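Starch synthase I (Hordeum vulgare, PDB 4HLN) is a plant starch synthase of the GT-B glycosyltransferase type, with two Rossmann-like domains that face each other across a cleft. Local coordinates at residues C191-H196 / Q236-L241; C243-C247 / V276-L280; I455-K459 / F482-M486. One frame throughout, in Å; residues are numbered along the deposited sequence.

Contacts 1 and 2 lie in the N-terminal Rossmann-like domain and share helix 235-252, which meets a hairpin loop in the first and helix 276-284 in the second. Their centres are about 13 Å apart. Contact 3 belongs to the C-terminal domain, its centre about 46 Å from that of contact 1. Contact 2 is fully buried and made of aliphatic carbon, sulfur and one tyrosine face. Contact 1 is only partly buried, at an outer edge of the large sheet, and rests on aromatic rings. Contact 3, largely buried, packs Phe482 and Trp485 of one helix on Ile455 and the methylene chain of Lys459 of another. No hydrogen bond crosses any of the three.

Contact 1: C191-H196 / Q236-L241; sequences CFGGSH and QFRYTL
Phe237 of helix 235-252 presents its ring edge to both Phe192 and His196. Each pair is T-shaped, the planes at 69° (Phe192) and 63° (His196). Phe237 CD1 sits over the rim of one Phe192 face, 3.4 Å from Phe192 CD2. Phe237 CB covers the same face in a CH-pi contact, 3.7 Å from the Phe192 centroid. Phe237 CE1 lies over the centre of the imidazole. The Phe237 ring reaches both partners because its CG is anti to the backbone N, chi1 165°. At the Phe192 edge, Gln236 OE1 is 3.7 Å from Phe192 CZ, and Thr240 OG1 lies beside Phe192 CE2. Gln236 NE2 is hydrogen-bonded to Thr312 OG1. Cys191 SG touches Leu241 CD2 at 4.1 Å.

Further bonds help position these groups. Thr240 OG1 gives a hydrogen bond back to Gln236 O at 2.6 Å. His196 NE2 makes weak hydrogen bonds to Cys191 O (3.0 Å) and Phe192 O (3.5 Å), both in the imidazole plane. The Phe192 backbone is hydrogen-bonded to Asp315. The loop turns the hairpin of strands 181-190 and 195-205, closed by Cys191 N to Gly194 O. The two carbonyls probably favour a hydrogen on NE2 and help keep the imidazole face toward Phe237.

Contact 2: C243-C247 / V276-L280; sequences CYAAC and VPVLL
Leu279 places both methyl branches over one face of Tyr244. Its CG lies anti to the carbonyl carbon (chi1 -70°), which carries the two methyls to the ring. Its CD1 lies over the ring centre, 4.0 Å from the centroid and 12° off the normal, a CH-pi contact. Its CD2 is displaced to the phenol end, 3.8 Å from Tyr244 CE1. The same CD1 also meets the helix backbone, 3.6 Å from Tyr244 N. Close by, Cys243 SG packs on Val276 CG2 at 3.7 Å. One turn along, Cys247 SG packs on Leu279 CB at 3.8 Å. This is the tight part of the contact.

The fringe is looser. Leu280 CD2 is 4.2 Å from Cys247 SG, and Ala246 CB only grazes Val276 CG2, at 4.4 Å. This is not a solvent side, since every touching residue is buried.

Helix 276-284 is the crossover helix between the neighbouring parallel strands 264-269 and 294-299. Val276 also rests on Phe266 and Val268 of the first strand. The axes of 243-247 and 276-280 cross at -55°. Tyr244 OH is hydrogen-bonded to Leu316 O, outside the two segments, so the buried hydroxyl is satisfied. No hydrogen bond crosses between the segments, so they are held chiefly by van der Waals contact and by burial of apolar surface.

Contact 3: I455-K459 / F482-M486; sequences IDLIK and FEGWM
Lys459 lays its aliphatic chain, not its charge, against the indole of Trp485. Both residues are partly exposed. Lys459 CG stands over the five-membered ring, 4.0 Å from its centroid and 20° off the normal. Lys459 CE follows at 3.8 Å from Trp485 CD1. The chain is extended throughout, with CG anti to the backbone N (chi1 -169°), and it runs opposite to the indole side chain. Nearer its root, Lys459 CB meets the edge of the Phe482 ring, 4.0 Å from Phe482 CE1. One lysine thus touches one ring by the face and another by the edge.

Phe482 is covered on both faces. Ile455 CG2 lies over one, although the modelled separation is too short to be trusted in detail. Trp485 of the same helix lies over the opposite face, its CE3 3.7 Å above the plane.

The helices belong to successive beta-alpha-beta units of the C-terminal Rossmann-like domain. Helix 455-466 leads from strand 442-446 to 471-476, and helix 480-492 leads from there to 497-501. The axes of the two short segments are inclined by 32° and come within 11.9 Å of each other.

Ile458 CG2 adds a marginal contact with Trp485 CH2, at 4.5 Å. Beneath the helices, Ile455 and Ile458 rest on Phe445 of strand 442-446, and Met486 rests on Val501 of strand 497-501.

Contact 1: C191-H196 / Q236-L241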
loop_
_atom_site.group_PDB
_atom_site.type_symbol
_atom_site.label_atom_id
_atom_site.label_comp_id
_atom_site.label_asym_id
_atom_site.label_seq_id
_atom_site.Cartn_x
_atom_site.Cartn_y
_atom_site.Cartn_z
ATOM N N CYS A 191 2.847 32.286 3.831
ATOM C CA CYS A 191 1.734 31.729 3.076
ATOM C C CYS A 191 0.437 32.068 3.785
ATOM O O CYS A 191 0.446 32.574 4.903
ATOM C CB CYS A 191 1.867 30.209 2.926
ATOM S SG CYS A 191 1.723 29.267 4.482
ATOM N N PHE A 192 -0.678 31.789 3.125
ATOM C CA PHE A 192 -1.999 32.052 3.686
ATOM C C PHE A 192 -2.154 33.419 4.329
ATOM O O PHE A 192 -2.567 33.534 5.494
ATOM C CB PHE A 192 -2.403 30.935 4.629
ATOM C CG PHE A 192 -2.754 29.685 3.909
ATOM C CD1 PHE A 192 -4.090 29.393 3.610
ATOM C CD2 PHE A 192 -1.749 28.825 3.464
ATOM C CE1 PHE A 192 -4.426 28.249 2.909
ATOM C CE2 PHE A 192 -2.070 27.676 2.772
ATOM C CZ PHE A 192 -3.421 27.382 2.489
ATOM N N GLY A 193 -1.831 34.445 3.540
ATOM C CA GLY A 193 -1.999 35.830 3.939
ATOM C C GLY A 193 -1.271 36.134 5.231
ATOM O O GLY A 193 -1.864 36.610 6.203
ATOM N N GLY A 194 0.020 35.846 5.247
ATOM C CA GLY A 194 0.807 36.091 6.429
ATOM C C GLY A 194 2.035 35.221 6.527
ATOM O O GLY A 194 2.629 34.801 5.520
ATOM N N SER A 195 2.417 34.950 7.766
ATOM C CA SER A 195 3.642 34.233 8.031
ATOM C C SER A 195 3.381 33.344 9.219
ATOM O O SER A 195 3.001 33.821 10.283
ATOM C CB SER A 195 4.752 35.222 8.346
ATOM O OG SER A 195 6.014 34.597 8.249
ATOM N N HIS A 196 3.558 32.047 9.039
ATOM C CA HIS A 196 3.229 31.110 10.109
ATOM C C HIS A 196 4.453 30.345 10.593
ATOM O O HIS A 196 5.331 29.971 9.819
ATOM C CB HIS A 196 2.122 30.158 9.654
ATOM C CG HIS A 196 0.976 30.862 8.999
ATOM N ND1 HIS A 196 -0.213 31.117 9.651
ATOM C CD2 HIS A 196 0.850 31.393 7.760
ATOM C CE1 HIS A 196 -1.025 31.766 8.837
ATOM N NE2 HIS A 196 -0.404 31.947 7.683
ATOM N N GLN A 236 -5.959 22.132 3.672
ATOM C CA GLN A 236 -5.034 22.613 2.664
ATOM C C GLN A 236 -3.933 23.441 3.320
ATOM O O GLN A 236 -2.767 23.288 3.007
ATOM C CB GLN A 236 -5.759 23.427 1.608
ATOM C CG GLN A 236 -4.840 23.940 0.509
ATOM C CD GLN A 236 -5.499 24.999 -0.353
ATOM O OE1 GLN A 236 -5.963 26.028 0.155
ATOM N NE2 GLN A 236 -5.553 24.753 -1.668
ATOM N N PHE A 237 -4.316 24.292 4.257
ATOM C CA PHE A 237 -3.365 25.092 5.000
ATOM C C PHE A 237 -2.427 24.243 5.876
ATOM O O PHE A 237 -1.199 24.462 5.896
ATOM C CB PHE A 237 -4.124 26.125 5.842
ATOM C CG PHE A 237 -3.299 26.766 6.916
ATOM C CD1 PHE A 237 -2.237 27.602 6.595
ATOM C CD2 PHE A 237 -3.584 26.533 8.255
ATOM C CE1 PHE A 237 -1.467 28.196 7.598
ATOM C CE2 PHE A 237 -2.820 27.128 9.266
ATOM C CZ PHE A 237 -1.764 27.959 8.943
ATOM N N ARG A 238 -3.002 23.287 6.602
ATOM C CA ARG A 238 -2.226 22.460 7.526
ATOM C C ARG A 238 -1.131 21.723 6.772
ATOM O O ARG A 238 0.021 21.693 7.198
ATOM C CB ARG A 238 -3.102 21.420 8.241
ATOM C CG ARG A 238 -4.129 21.968 9.216
ATOM C CD ARG A 238 -5.275 20.983 9.369
ATOM N NE ARG A 238 -5.171 20.150 10.558
ATOM C CZ ARG A 238 -5.477 18.857 10.593
ATOM N NH1 ARG A 238 -5.885 18.254 9.493
ATOM N NH2 ARG A 238 -5.364 18.162 11.724
ATOM N N TYR A 239 -1.495 21.133 5.642
ATOM C CA TYR A 239 -0.569 20.273 4.931
ATOM C C TYR A 239 0.398 21.035 4.029
ATOM O O TYR A 239 1.466 20.543 3.684
ATOM C CB TYR A 239 -1.327 19.136 4.251
ATOM C CG TYR A 239 -1.907 18.254 5.313
ATOM C CD1 TYR A 239 -3.266 18.245 5.583
ATOM C CD2 TYR A 239 -1.068 17.484 6.119
ATOM C CE1 TYR A 239 -3.785 17.446 6.610
ATOM C CE2 TYR A 239 -1.564 16.686 7.125
ATOM C CZ TYR A 239 -2.926 16.663 7.371
ATOM O OH TYR A 239 -3.400 15.859 8.389
ATOM N N THR A 240 0.025 22.263 3.703
ATOM C CA THR A 240 0.954 23.231 3.140
ATOM C C THR A 240 2.116 23.482 4.118
ATOM O O THR A 240 3.283 23.502 3.714
ATOM C CB THR A 240 0.211 24.552 2.798
ATOM O OG1 THR A 240 -0.700 24.301 1.727
ATOM C CG2 THR A 240 1.162 25.653 2.353
ATOM N N LEU A 241 1.797 23.651 5.402
ATOM C CA LEU A 241 2.827 23.877 6.409
ATOM C C LEU A 241 3.757 22.679 6.446
ATOM O O LEU A 241 4.990 22.828 6.468
ATOM C CB LEU A 241 2.222 24.085 7.792
ATOM C CG LEU A 241 1.372 25.335 7.990
ATOM C CD1 LEU A 241 0.907 25.460 9.440
ATOM C CD2 LEU A 241 2.111 26.578 7.543
#

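Contact 2: C243-C247 / V276-L280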
loop_
_atom_site.group_PDB
_atom_site.type_symbol
_atom_site.label_atom_id
_atom_site.label_comp_id
_atom_site.label_asym_id
_atom_site.label_seq_id
_atom_site.Cartn_x
_atom_site.Cartn_y
_atom_site.Cartn_z
ATOM N N CYS A 243 4.526 20.657 4.203
ATOM C CA CYS A 243 5.374 20.531 3.033
ATOM C C CYS A 243 6.540 21.511 3.048
ATOM O O CYS A 243 7.670 21.124 2.784
ATOM C CB CYS A 243 4.542 20.663 1.759
ATOM S SG CYS A 243 3.571 19.169 1.360
ATOM N N TYR A 244 6.274 22.774 3.373
ATOM C CA TYR A 244 7.350 23.744 3.543
ATOM C C TYR A 244 8.372 23.282 4.600
ATOM O O TYR A 244 9.587 23.366 4.395
ATOM C CB TYR A 244 6.789 25.119 3.926
ATOM C CG TYR A 244 6.339 25.951 2.749
ATOM C CD1 TYR A 244 7.262 26.683 2.001
ATOM C CD2 TYR A 244 4.986 26.017 2.385
ATOM C CE1 TYR A 244 6.867 27.449 0.928
ATOM C CE2 TYR A 244 4.572 26.779 1.303
ATOM C CZ TYR A 244 5.520 27.489 0.577
ATOM O OH TYR A 244 5.147 28.249 -0.500
ATOM N N ALA A 245 7.857 22.798 5.723
ATOM C CA ALA A 245 8.679 22.347 6.823
ATOM C C ALA A 245 9.593 21.225 6.364
ATOM O O ALA A 245 10.773 21.196 6.679
ATOM C CB ALA A 245 7.792 21.867 7.973
ATOM N N ALA A 246 9.041 20.292 5.610
ATOM C CA ALA A 246 9.805 19.121 5.236
ATOM C C ALA A 246 10.967 19.487 4.304
ATOM O O ALA A 246 11.988 18.790 4.259
ATOM C CB ALA A 246 8.891 18.059 4.612
ATOM N N CYS A 247 10.818 20.586 3.574
ATOM C CA CYS A 247 11.885 21.074 2.704
ATOM C C CYS A 247 13.021 21.709 3.506
ATOM O O CYS A 247 14.180 21.651 3.116
ATOM C CB CYS A 247 11.328 22.052 1.675
ATOM S SG CYS A 247 10.331 21.229 0.415
ATOM N N VAL A 276 5.563 19.046 -1.811
ATOM C CA VAL A 276 7.005 19.022 -1.621
ATOM C C VAL A 276 7.791 19.070 -2.949
ATOM O O VAL A 276 8.664 19.913 -3.121
ATOM C CB VAL A 276 7.413 17.790 -0.785
ATOM C CG1 VAL A 276 8.895 17.496 -0.932
ATOM C CG2 VAL A 276 7.020 17.998 0.665
ATOM N N PRO A 277 7.482 18.158 -3.886
ATOM C CA PRO A 277 8.180 18.147 -5.174
ATOM C C PRO A 277 7.941 19.416 -5.960
ATOM O O PRO A 277 8.761 19.783 -6.815
ATOM C CB PRO A 277 7.562 16.963 -5.915
ATOM C CG PRO A 277 6.346 16.599 -5.155
ATOM C CD PRO A 277 6.521 17.049 -3.761
ATOM N N VAL A 278 6.836 20.093 -5.679
ATOM C CA VAL A 278 6.587 21.370 -6.348
ATOM C C VAL A 278 7.520 22.426 -5.762
ATOM O O VAL A 278 8.156 23.173 -6.485
ATOM C CB VAL A 278 5.106 21.822 -6.234
ATOM C CG1 VAL A 278 4.845 23.037 -7.119
ATOM C CG2 VAL A 278 4.173 20.689 -6.610
ATOM N N LEU A 279 7.603 22.466 -4.438
ATOM C CA LEU A 279 8.505 23.370 -3.748
ATOM C C LEU A 279 9.933 23.205 -4.245
ATOM O O LEU A 279 10.597 24.191 -4.602
ATOM C CB LEU A 279 8.431 23.148 -2.235
ATOM C CG LEU A 279 7.095 23.624 -1.662
ATOM C CD1 LEU A 279 6.978 23.371 -0.156
ATOM C CD2 LEU A 279 6.858 25.109 -2.020
ATOM N N LEU A 280 10.411 21.964 -4.272
ATOM C CA LEU A 280 11.770 21.721 -4.740
ATOM C C LEU A 280 11.982 22.406 -6.083
ATOM O O LEU A 280 12.952 23.136 -6.283
ATOM C CB LEU A 280 12.027 20.230 -4.879
ATOM C CG LEU A 280 11.976 19.465 -3.565
ATOM C CD1 LEU A 280 12.181 17.990 -3.813
ATOM C CD2 LEU A 280 13.009 20.006 -2.602
#

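Contact 3: I455-K459 / F482-M486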
loop_
_atom_site.group_PDB
_atom_site.type_symbol
_atom_site.label_atom_id
_atom_site.label_comp_id
_atom_site.label_asym_id
_atom_site.label_seq_id
_atom_site.Cartn_x
_atom_site.Cartn_y
_atom_site.Cartn_z
ATOM N N ILE A 455 -16.324 -8.088 -0.611
ATOM C CA ILE A 455 -17.402 -8.802 0.060
ATOM C C ILE A 455 -18.610 -9.141 -0.822
ATOM O O ILE A 455 -19.033 -10.294 -0.873
ATOM C CB ILE A 455 -17.858 -8.007 1.300
ATOM C CG1 ILE A 455 -16.877 -8.247 2.439
ATOM C CG2 ILE A 455 -19.217 -8.412 1.730
ATOM C CD1 ILE A 455 -16.194 -9.590 2.344
ATOM N N ASP A 456 -19.158 -8.142 -1.512
ATOM C CA ASP A 456 -20.382 -8.323 -2.301
ATOM C C ASP A 456 -20.226 -9.257 -3.500
ATOM O O ASP A 456 -21.181 -9.921 -3.886
ATOM C CB ASP A 456 -20.953 -6.979 -2.759
ATOM C CG ASP A 456 -19.959 -6.167 -3.583
ATOM O OD1 ASP A 456 -18.806 -5.980 -3.124
ATOM O OD2 ASP A 456 -20.332 -5.719 -4.694
ATOM N N LEU A 457 -19.038 -9.296 -4.098
ATOM C CA LEU A 457 -18.755 -10.248 -5.172
ATOM C C LEU A 457 -18.952 -11.677 -4.690
ATOM O O LEU A 457 -19.602 -12.489 -5.343
ATOM C CB LEU A 457 -17.314 -10.113 -5.650
ATOM C CG LEU A 457 -16.997 -9.162 -6.805
ATOM C CD1 LEU A 457 -17.702 -9.605 -8.080
ATOM C CD2 LEU A 457 -17.337 -7.715 -6.447
ATOM N N ILE A 458 -18.358 -11.986 -3.547
ATOM C CA ILE A 458 -18.452 -13.316 -2.977
ATOM C C ILE A 458 -19.907 -13.672 -2.702
ATOM O O ILE A 458 -20.347 -14.774 -3.008
ATOM C CB ILE A 458 -17.610 -13.414 -1.702
ATOM C CG1 ILE A 458 -16.119 -13.483 -2.070
ATOM C CG2 ILE A 458 -18.051 -14.606 -0.855
ATOM C CD1 ILE A 458 -15.169 -13.437 -0.868
ATOM N N LYS A 459 -20.652 -12.720 -2.149
ATOM C CA LYS A 459 -22.085 -12.879 -1.906
ATOM C C LYS A 459 -22.844 -13.323 -3.170
ATOM O O LYS A 459 -23.797 -14.099 -3.096
ATOM C CB LYS A 459 -22.657 -11.562 -1.370
ATOM C CG LYS A 459 -24.072 -11.632 -0.816
ATOM C CD LYS A 459 -24.403 -10.342 -0.063
ATOM C CE LYS A 459 -25.682 -10.465 0.758
ATOM N NZ LYS A 459 -25.780 -9.402 1.812
ATOM N N PHE A 482 -24.107 -8.748 6.754
ATOM C CA PHE A 482 -23.335 -9.722 5.993
ATOM C C PHE A 482 -22.983 -10.933 6.873
ATOM O O PHE A 482 -23.029 -12.088 6.427
ATOM C CB PHE A 482 -22.073 -9.075 5.417
ATOM C CG PHE A 482 -21.344 -9.950 4.445
ATOM C CD1 PHE A 482 -21.705 -9.972 3.107
ATOM C CD2 PHE A 482 -20.315 -10.773 4.870
ATOM C CE1 PHE A 482 -21.048 -10.793 2.206
ATOM C CE2 PHE A 482 -19.654 -11.595 3.976
ATOM C CZ PHE A 482 -20.019 -11.603 2.642
ATOM N N GLU A 483 -22.635 -10.655 8.125
ATOM C CA GLU A 483 -22.419 -11.700 9.105
ATOM C C GLU A 483 -23.634 -12.605 9.143
ATOM O O GLU A 483 -23.510 -13.838 9.138
ATOM C CB GLU A 483 -22.170 -11.096 10.487
ATOM C CG GLU A 483 -20.848 -10.343 10.598
ATOM C CD GLU A 483 -20.634 -9.740 11.979
ATOM O OE1 GLU A 483 -21.438 -10.039 12.895
ATOM O OE2 GLU A 483 -19.663 -8.969 12.148
ATOM N N GLY A 484 -24.812 -11.986 9.179
ATOM C CA GLY A 484 -26.057 -12.731 9.205
ATOM C C GLY A 484 -26.151 -13.608 7.979
ATOM O O GLY A 484 -26.688 -14.724 8.018
ATOM N N TRP A 485 -25.608 -13.096 6.879
ATOM C CA TRP A 485 -25.672 -13.795 5.608
ATOM C C TRP A 485 -24.732 -14.990 5.608
ATOM O O TRP A 485 -25.043 -16.049 5.063
ATOM C CB TRP A 485 -25.329 -12.852 4.462
ATOM C CG TRP A 485 -25.156 -13.585 3.191
ATOM C CD1 TRP A 485 -26.125 -13.895 2.292
ATOM C CD2 TRP A 485 -23.938 -14.132 2.677
ATOM N NE1 TRP A 485 -25.588 -14.593 1.236
ATOM C CE2 TRP A 485 -24.246 -14.752 1.448
ATOM C CE3 TRP A 485 -22.618 -14.152 3.132
ATOM C CZ2 TRP A 485 -23.281 -15.386 0.665
ATOM C CZ3 TRP A 485 -21.656 -14.782 2.350
ATOM C CH2 TRP A 485 -21.994 -15.394 1.133
ATOM N N MET A 486 -23.571 -14.819 6.225
ATOM C CA MET A 486 -22.669 -15.945 6.414
ATOM C C MET A 486 -23.396 -17.108 7.088
ATOM O O MET A 486 -23.300 -18.254 6.639
ATOM C CB MET A 486 -21.439 -15.524 7.221
ATOM C CG MET A 486 -20.504 -14.599 6.457
ATOM S SD MET A 486 -19.182 -13.885 7.450
ATOM C CE MET A 486 -18.212 -15.336 7.865
#